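CCMAN5 (Cellulosimicrobium cellulans, PDB 2XSG) is a bacterial family 92 glycoside hydrolase that acts as an alpha-mannosidase, removing mannose residues from glycans, probably with the help of a bound calcium ion. Local coordinates at residues Q210-Q215 with L238-A243; Y149-G154 with G246-Q251. One frame throughout, in Å; residues are numbered along the deposited sequence.

How the interactions relate
Both interactions pair antiparallel strands within the N-terminal domain of this family 92 enzyme, and their centres lie about 11 Å apart, well away from the centre of the chain. Interaction 1 joins strands 212-217 and 235-240 of a five-stranded sheet, whereas interaction 2 joins strands 144-150 and 248-255 of a larger one. Along the chain interaction 1 is nested inside the loop closed by interaction 2, and strand 248-255 directly follows strand 235-240. The two sheets touch here through apolar side chains: CD1 of Ile248 comes within 3.7 Å of CG of Phe240. Interactions 1 and 2 thus probably line the same apolar interior of the domain.

Interaction 1: residues Q210-Q215 with L238-A243; sequences QPATVQ and LTFDPA
Two neighbouring strands of an all-antiparallel five-stranded sheet, 212-217 and 235-240, run side by side here in the N-terminal domain. The axes of their short stretches 212-215 and 238-240 come within 4.6 Å and differ in direction by 152°. The pair is held by two backbone bonds between Thr213 and Thr239: Thr213 N donates to Thr239 O, and Thr239 N returns a nearly straight bond (167° at the hydrogen) to Thr213 O, each donor lying in the plane of the carbonyl it meets. The two threonine side chains share the more solvent-exposed face and cross obliquely, a place that suits a beta-branched residue with a polar hydroxyl.

Ala212, Val214, Leu238 and Phe240 point to the other face, where Ala212, Leu238 and Phe240 are buried and Val214 is partly exposed. Phe240 can be followed outward. Its CB lies 4.1 Å from Pro211 O, and CG, set anti to the carbonyl carbon (chi1 -56°), is equally far from that oxygen. CD2 comes closer, to 3.4 Å from Pro211 O. CE2 reaches the methyl of Ala212 at 3.7 Å and has Gln210 O near the ring edge; CZ still touches the same methyl. Ala212 CB thus sits over one face of the ring in a CH-pi contact, and its small size lets the ring come in close. Leu159 of strand 158-162 and Thr208 of strand 198-208 also touch the phenyl group. An alanine in place of Phe240 would probably loosen this corner of the core, since the ring over which the Ala212 methyl packs would be lost.

Further along, Val214 and Leu238 lie alongside, pointing the same way, with Val214 CG2 4.1 Å from Leu238 CD2. Beyond the strand, Asp241 forms an Asx turn, its OD2 accepting the N-H of Ala243 through the anti lone pair.

Interaction 2: residues Y149-G154 with G246-Q251; sequences YAFPAG and GEIGLQ
Tyr149 and Ile248 form the close-packed half of this contact. Tyr149 N donates to Ile248 O over 2.8 Å, and Ile248 N gives Tyr149 O a straighter bond, 172° at the hydrogen; both donors lie in the carbonyl planes. The side chains of this pair leave the same face, with CB of Tyr149 4.1 Å from CB of Ile248. CD1 of the tyrosine ring lies 3.7 Å from Ile248 O, while the phenol OH hydrogen-bonds His147, a polar end that suits a largely buried ring.

Such a reciprocal pair is the hydrogen-bonded type of antiparallel bridge, here joining the end of strand 144-150 to the start of strand 248-255 in the large sheet of the N-terminal domain. Past the bridge, the ring of Phe151 turns back, and its CD1 meets CG1 of Ile248 at 3.9 Å; the two side chains cross at about a right angle. The branched aliphatic chain thus packs its CB against Tyr149 CB and its CG1 against the Phe151 ring, and Pro83 packs against both aromatic residues too.

The solvent side is looser. Ala150 presents only a methyl, 3.8 Å from Gly246 O, and the CB of Glu247 points away; its side chain is exposed, as suits a charged residue there.

Interaction 1: residues Q210-Q215 with L238-A243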
loop_
_atom_site.group_PDB
_atom_site.type_symbol
_atom_site.label_atom_id
_atom_site.label_comp_id
_atom_site.label_asym_id
_atom_site.label_seq_id
_atom_site.Cartn_x
_atom_site.Cartn_y
_atom_site.Cartn_z
ATOM N N GLN A 210 -1.374 29.172 -21.214
ATOM C CA GLN A 210 -1.433 29.879 -22.504
ATOM C C GLN A 210 -2.884 30.078 -22.904
ATOM O O GLN A 210 -3.764 29.390 -22.358
ATOM C CB GLN A 210 -0.673 29.105 -23.597
ATOM C CG GLN A 210 0.839 29.129 -23.421
ATOM C CD GLN A 210 1.310 28.204 -22.310
ATOM O OE1 GLN A 210 2.292 28.486 -21.617
ATOM N NE2 GLN A 210 0.608 27.092 -22.131
ATOM N N PRO A 211 -3.166 31.058 -23.799
ATOM C CA PRO A 211 -4.556 31.283 -24.194
ATOM C C PRO A 211 -5.115 30.073 -24.943
ATOM O O PRO A 211 -4.391 29.398 -25.699
ATOM C CB PRO A 211 -4.479 32.500 -25.129
ATOM C CG PRO A 211 -3.222 33.204 -24.746
ATOM C CD PRO A 211 -2.271 32.136 -24.282
ATOM N N ALA A 212 -6.393 29.798 -24.715
ATOM C CA ALA A 212 -7.037 28.639 -25.319
ATOM C C ALA A 212 -8.508 28.938 -25.540
ATOM O O ALA A 212 -9.073 29.782 -24.852
ATOM C CB ALA A 212 -6.865 27.399 -24.419
ATOM N N THR A 213 -9.113 28.277 -26.527
ATOM C CA THR A 213 -10.561 28.264 -26.649
ATOM C C THR A 213 -11.016 26.870 -26.224
ATOM O O THR A 213 -10.202 25.961 -26.082
ATOM C CB THR A 213 -11.071 28.588 -28.079
ATOM O OG1 THR A 213 -10.489 27.674 -29.018
ATOM C CG2 THR A 213 -10.754 30.057 -28.472
ATOM N N VAL A 214 -12.310 26.690 -26.032
ATOM C CA VAL A 214 -12.773 25.465 -25.387
ATOM C C VAL A 214 -14.192 25.057 -25.802
ATOM O O VAL A 214 -15.064 25.901 -26.049
ATOM C CB VAL A 214 -12.605 25.586 -23.833
ATOM C CG1 VAL A 214 -13.306 26.821 -23.320
ATOM C CG2 VAL A 214 -13.036 24.304 -23.085
ATOM N N GLN A 215 -14.381 23.749 -25.935
ATOM C CA GLN A 215 -15.677 23.149 -26.158
ATOM C C GLN A 215 -15.863 22.033 -25.145
ATOM O O GLN A 215 -14.880 21.443 -24.669
ATOM C CB GLN A 215 -15.758 22.584 -27.563
ATOM C CG GLN A 215 -15.806 23.669 -28.628
ATOM C CD GLN A 215 -16.104 23.115 -29.999
ATOM O OE1 GLN A 215 -15.402 22.232 -30.500
ATOM N NE2 GLN A 215 -17.159 23.635 -30.623
ATOM N N LEU A 238 -9.524 21.676 -25.032
ATOM C CA LEU A 238 -8.812 22.949 -25.083
ATOM C C LEU A 238 -8.023 23.008 -26.376
ATOM O O LEU A 238 -7.332 22.055 -26.711
ATOM C CB LEU A 238 -7.845 23.064 -23.894
ATOM C CG LEU A 238 -8.466 22.993 -22.489
ATOM C CD1 LEU A 238 -7.462 22.477 -21.450
ATOM C CD2 LEU A 238 -9.060 24.352 -22.067
ATOM N N THR A 239 -8.126 24.122 -27.092
ATOM C CA THR A 239 -7.392 24.329 -28.341
ATOM C C THR A 239 -6.551 25.602 -28.222
ATOM O O THR A 239 -7.055 26.665 -27.814
ATOM C CB THR A 239 -8.341 24.390 -29.562
ATOM O OG1 THR A 239 -9.146 23.202 -29.601
ATOM C CG2 THR A 239 -7.552 24.487 -30.872
ATOM N N PHE A 240 -5.270 25.464 -28.565
ATOM C CA PHE A 240 -4.278 26.528 -28.442
ATOM C C PHE A 240 -3.861 27.086 -29.806
ATOM O O PHE A 240 -4.118 26.480 -30.847
ATOM C CB PHE A 240 -3.047 26.010 -27.679
ATOM C CG PHE A 240 -3.376 25.450 -26.334
ATOM C CD1 PHE A 240 -3.815 24.127 -26.197
ATOM C CD2 PHE A 240 -3.304 26.255 -25.197
ATOM C CE1 PHE A 240 -4.147 23.610 -24.936
ATOM C CE2 PHE A 240 -3.630 25.743 -23.937
ATOM C CZ PHE A 240 -4.048 24.421 -23.807
ATOM N N ASP A 241 -3.221 28.252 -29.784
ATOM C CA ASP A 241 -2.644 28.827 -30.993
ATOM C C ASP A 241 -1.377 28.064 -31.430
ATOM O O ASP A 241 -0.530 27.740 -30.586
ATOM C CB ASP A 241 -2.305 30.302 -30.765
ATOM C CG ASP A 241 -2.158 31.063 -32.068
ATOM O OD1 ASP A 241 -3.133 31.739 -32.472
ATOM O OD2 ASP A 241 -1.095 30.955 -32.721
ATOM N N PRO A 242 -1.224 27.808 -32.743
ATOM C CA PRO A 242 0.004 27.192 -33.258
ATOM C C PRO A 242 1.277 27.913 -32.814
ATOM O O PRO A 242 2.312 27.282 -32.708
ATOM C CB PRO A 242 -0.160 27.307 -34.779
ATOM C CG PRO A 242 -1.636 27.244 -34.976
ATOM C CD PRO A 242 -2.198 28.041 -33.828
ATOM N N ALA A 243 1.200 29.213 -32.541
ATOM C CA ALA A 243 2.384 29.942 -32.067
ATOM C C ALA A 243 2.886 29.457 -30.688
ATOM O O ALA A 243 4.054 29.640 -30.337
ATOM C CB ALA A 243 2.114 31.440 -32.047
#

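Interaction 2: residues Y149-G154 with G246-Q251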
loop_
_atom_site.group_PDB
_atom_site.type_symbol
_atom_site.label_atom_id
_atom_site.label_comp_id
_atom_site.label_asym_id
_atom_site.label_seq_id
_atom_site.Cartn_x
_atom_site.Cartn_y
_atom_site.Cartn_z
ATOM N N TYR A 149 4.030 20.472 -22.268
ATOM C CA TYR A 149 4.009 19.784 -23.564
ATOM C C TYR A 149 4.702 20.588 -24.649
ATOM O O TYR A 149 4.532 21.813 -24.732
ATOM C CB TYR A 149 2.560 19.523 -24.015
ATOM C CG TYR A 149 1.807 18.603 -23.106
ATOM C CD1 TYR A 149 0.897 19.106 -22.184
ATOM C CD2 TYR A 149 2.005 17.221 -23.162
ATOM C CE1 TYR A 149 0.198 18.259 -21.336
ATOM C CE2 TYR A 149 1.317 16.369 -22.310
ATOM C CZ TYR A 149 0.422 16.894 -21.393
ATOM O OH TYR A 149 -0.267 16.064 -20.545
ATOM N N ALA A 150 5.482 19.909 -25.481
ATOM C CA ALA A 150 6.035 20.523 -26.697
ATOM C C ALA A 150 5.494 19.837 -27.935
ATOM O O ALA A 150 5.796 18.673 -28.168
ATOM C CB ALA A 150 7.584 20.469 -26.685
ATOM N N PHE A 151 4.714 20.553 -28.742
ATOM C CA PHE A 151 4.105 19.987 -29.960
ATOM C C PHE A 151 4.951 20.308 -31.192
ATOM O O PHE A 151 5.666 21.301 -31.185
ATOM C CB PHE A 151 2.709 20.580 -30.164
ATOM C CG PHE A 151 1.672 20.053 -29.215
ATOM C CD1 PHE A 151 1.647 20.472 -27.891
ATOM C CD2 PHE A 151 0.702 19.156 -29.660
ATOM C CE1 PHE A 151 0.666 19.999 -27.008
ATOM C CE2 PHE A 151 -0.278 18.679 -28.790
ATOM C CZ PHE A 151 -0.292 19.095 -27.461
ATOM N N PRO A 152 4.865 19.489 -32.260
ATOM C CA PRO A 152 5.704 19.842 -33.424
ATOM C C PRO A 152 5.338 21.218 -33.994
ATOM O O PRO A 152 4.172 21.621 -33.975
ATOM C CB PRO A 152 5.396 18.729 -34.438
ATOM C CG PRO A 152 4.919 17.557 -33.585
ATOM C CD PRO A 152 4.168 18.197 -32.446
ATOM N N ALA A 153 6.329 21.935 -34.497
ATOM C CA ALA A 153 6.063 23.225 -35.147
ATOM C C ALA A 153 4.958 23.098 -36.209
ATOM O O ALA A 153 4.913 22.133 -36.966
ATOM C CB ALA A 153 7.333 23.799 -35.751
ATOM N N GLY A 154 4.046 24.060 -36.243
ATOM C CA GLY A 154 2.990 24.011 -37.242
ATOM C C GLY A 154 1.741 23.302 -36.770
ATOM O O GLY A 154 0.678 23.450 -37.376
ATOM N N GLY A 246 5.477 25.253 -29.062
ATOM C CA GLY A 246 6.706 25.016 -28.289
ATOM C C GLY A 246 6.528 24.824 -26.776
ATOM O O GLY A 246 7.372 24.194 -26.129
ATOM N N GLU A 247 5.444 25.363 -26.203
ATOM C CA GLU A 247 5.197 25.246 -24.753
ATOM C C GLU A 247 3.725 25.394 -24.371
ATOM O O GLU A 247 3.178 26.500 -24.343
ATOM C CB GLU A 247 6.048 26.251 -23.975
ATOM C CG GLU A 247 6.156 25.966 -22.490
ATOM C CD GLU A 247 7.036 26.981 -21.808
ATOM O OE1 GLU A 247 6.503 27.920 -21.208
ATOM O OE2 GLU A 247 8.268 26.862 -21.904
ATOM N N ILE A 248 3.104 24.258 -24.081
ATOM C CA ILE A 248 1.735 24.200 -23.578
ATOM C C ILE A 248 1.752 23.690 -22.131
ATOM O O ILE A 248 2.165 22.564 -21.859
ATOM C CB ILE A 248 0.861 23.278 -24.461
ATOM C CG1 ILE A 248 0.865 23.744 -25.931
ATOM C CG2 ILE A 248 -0.567 23.204 -23.911
ATOM C CD1 ILE A 248 0.296 25.175 -26.157
ATOM N N GLY A 249 1.301 24.524 -21.211
ATOM C CA GLY A 249 1.307 24.209 -19.772
ATOM C C GLY A 249 -0.091 24.064 -19.175
ATOM O O GLY A 249 -1.051 24.683 -19.636
ATOM N N LEU A 250 -0.207 23.221 -18.154
ATOM C CA LEU A 250 -1.470 22.965 -17.499
ATOM C C LEU A 250 -1.187 22.655 -16.045
ATOM O O LEU A 250 -0.198 21.989 -15.730
ATOM C CB LEU A 250 -2.189 21.778 -18.147
ATOM C CG LEU A 250 -3.645 21.600 -17.713
ATOM C CD1 LEU A 250 -4.497 22.571 -18.488
ATOM C CD2 LEU A 250 -4.134 20.173 -17.923
ATOM N N GLN A 251 -2.061 23.138 -15.160
ATOM C CA GLN A 251 -1.908 22.913 -13.729
ATOM C C GLN A 251 -3.237 22.438 -13.176
ATOM O O GLN A 251 -4.253 23.109 -13.327
ATOM C CB GLN A 251 -1.434 24.197 -13.021
ATOM C CG GLN A 251 -0.094 24.764 -13.537
ATOM C CD GLN A 251 0.448 25.878 -12.667
ATOM O OE1 GLN A 251 1.668 26.060 -12.543
ATOM N NE2 GLN A 251 -0.450 26.623 -12.045
#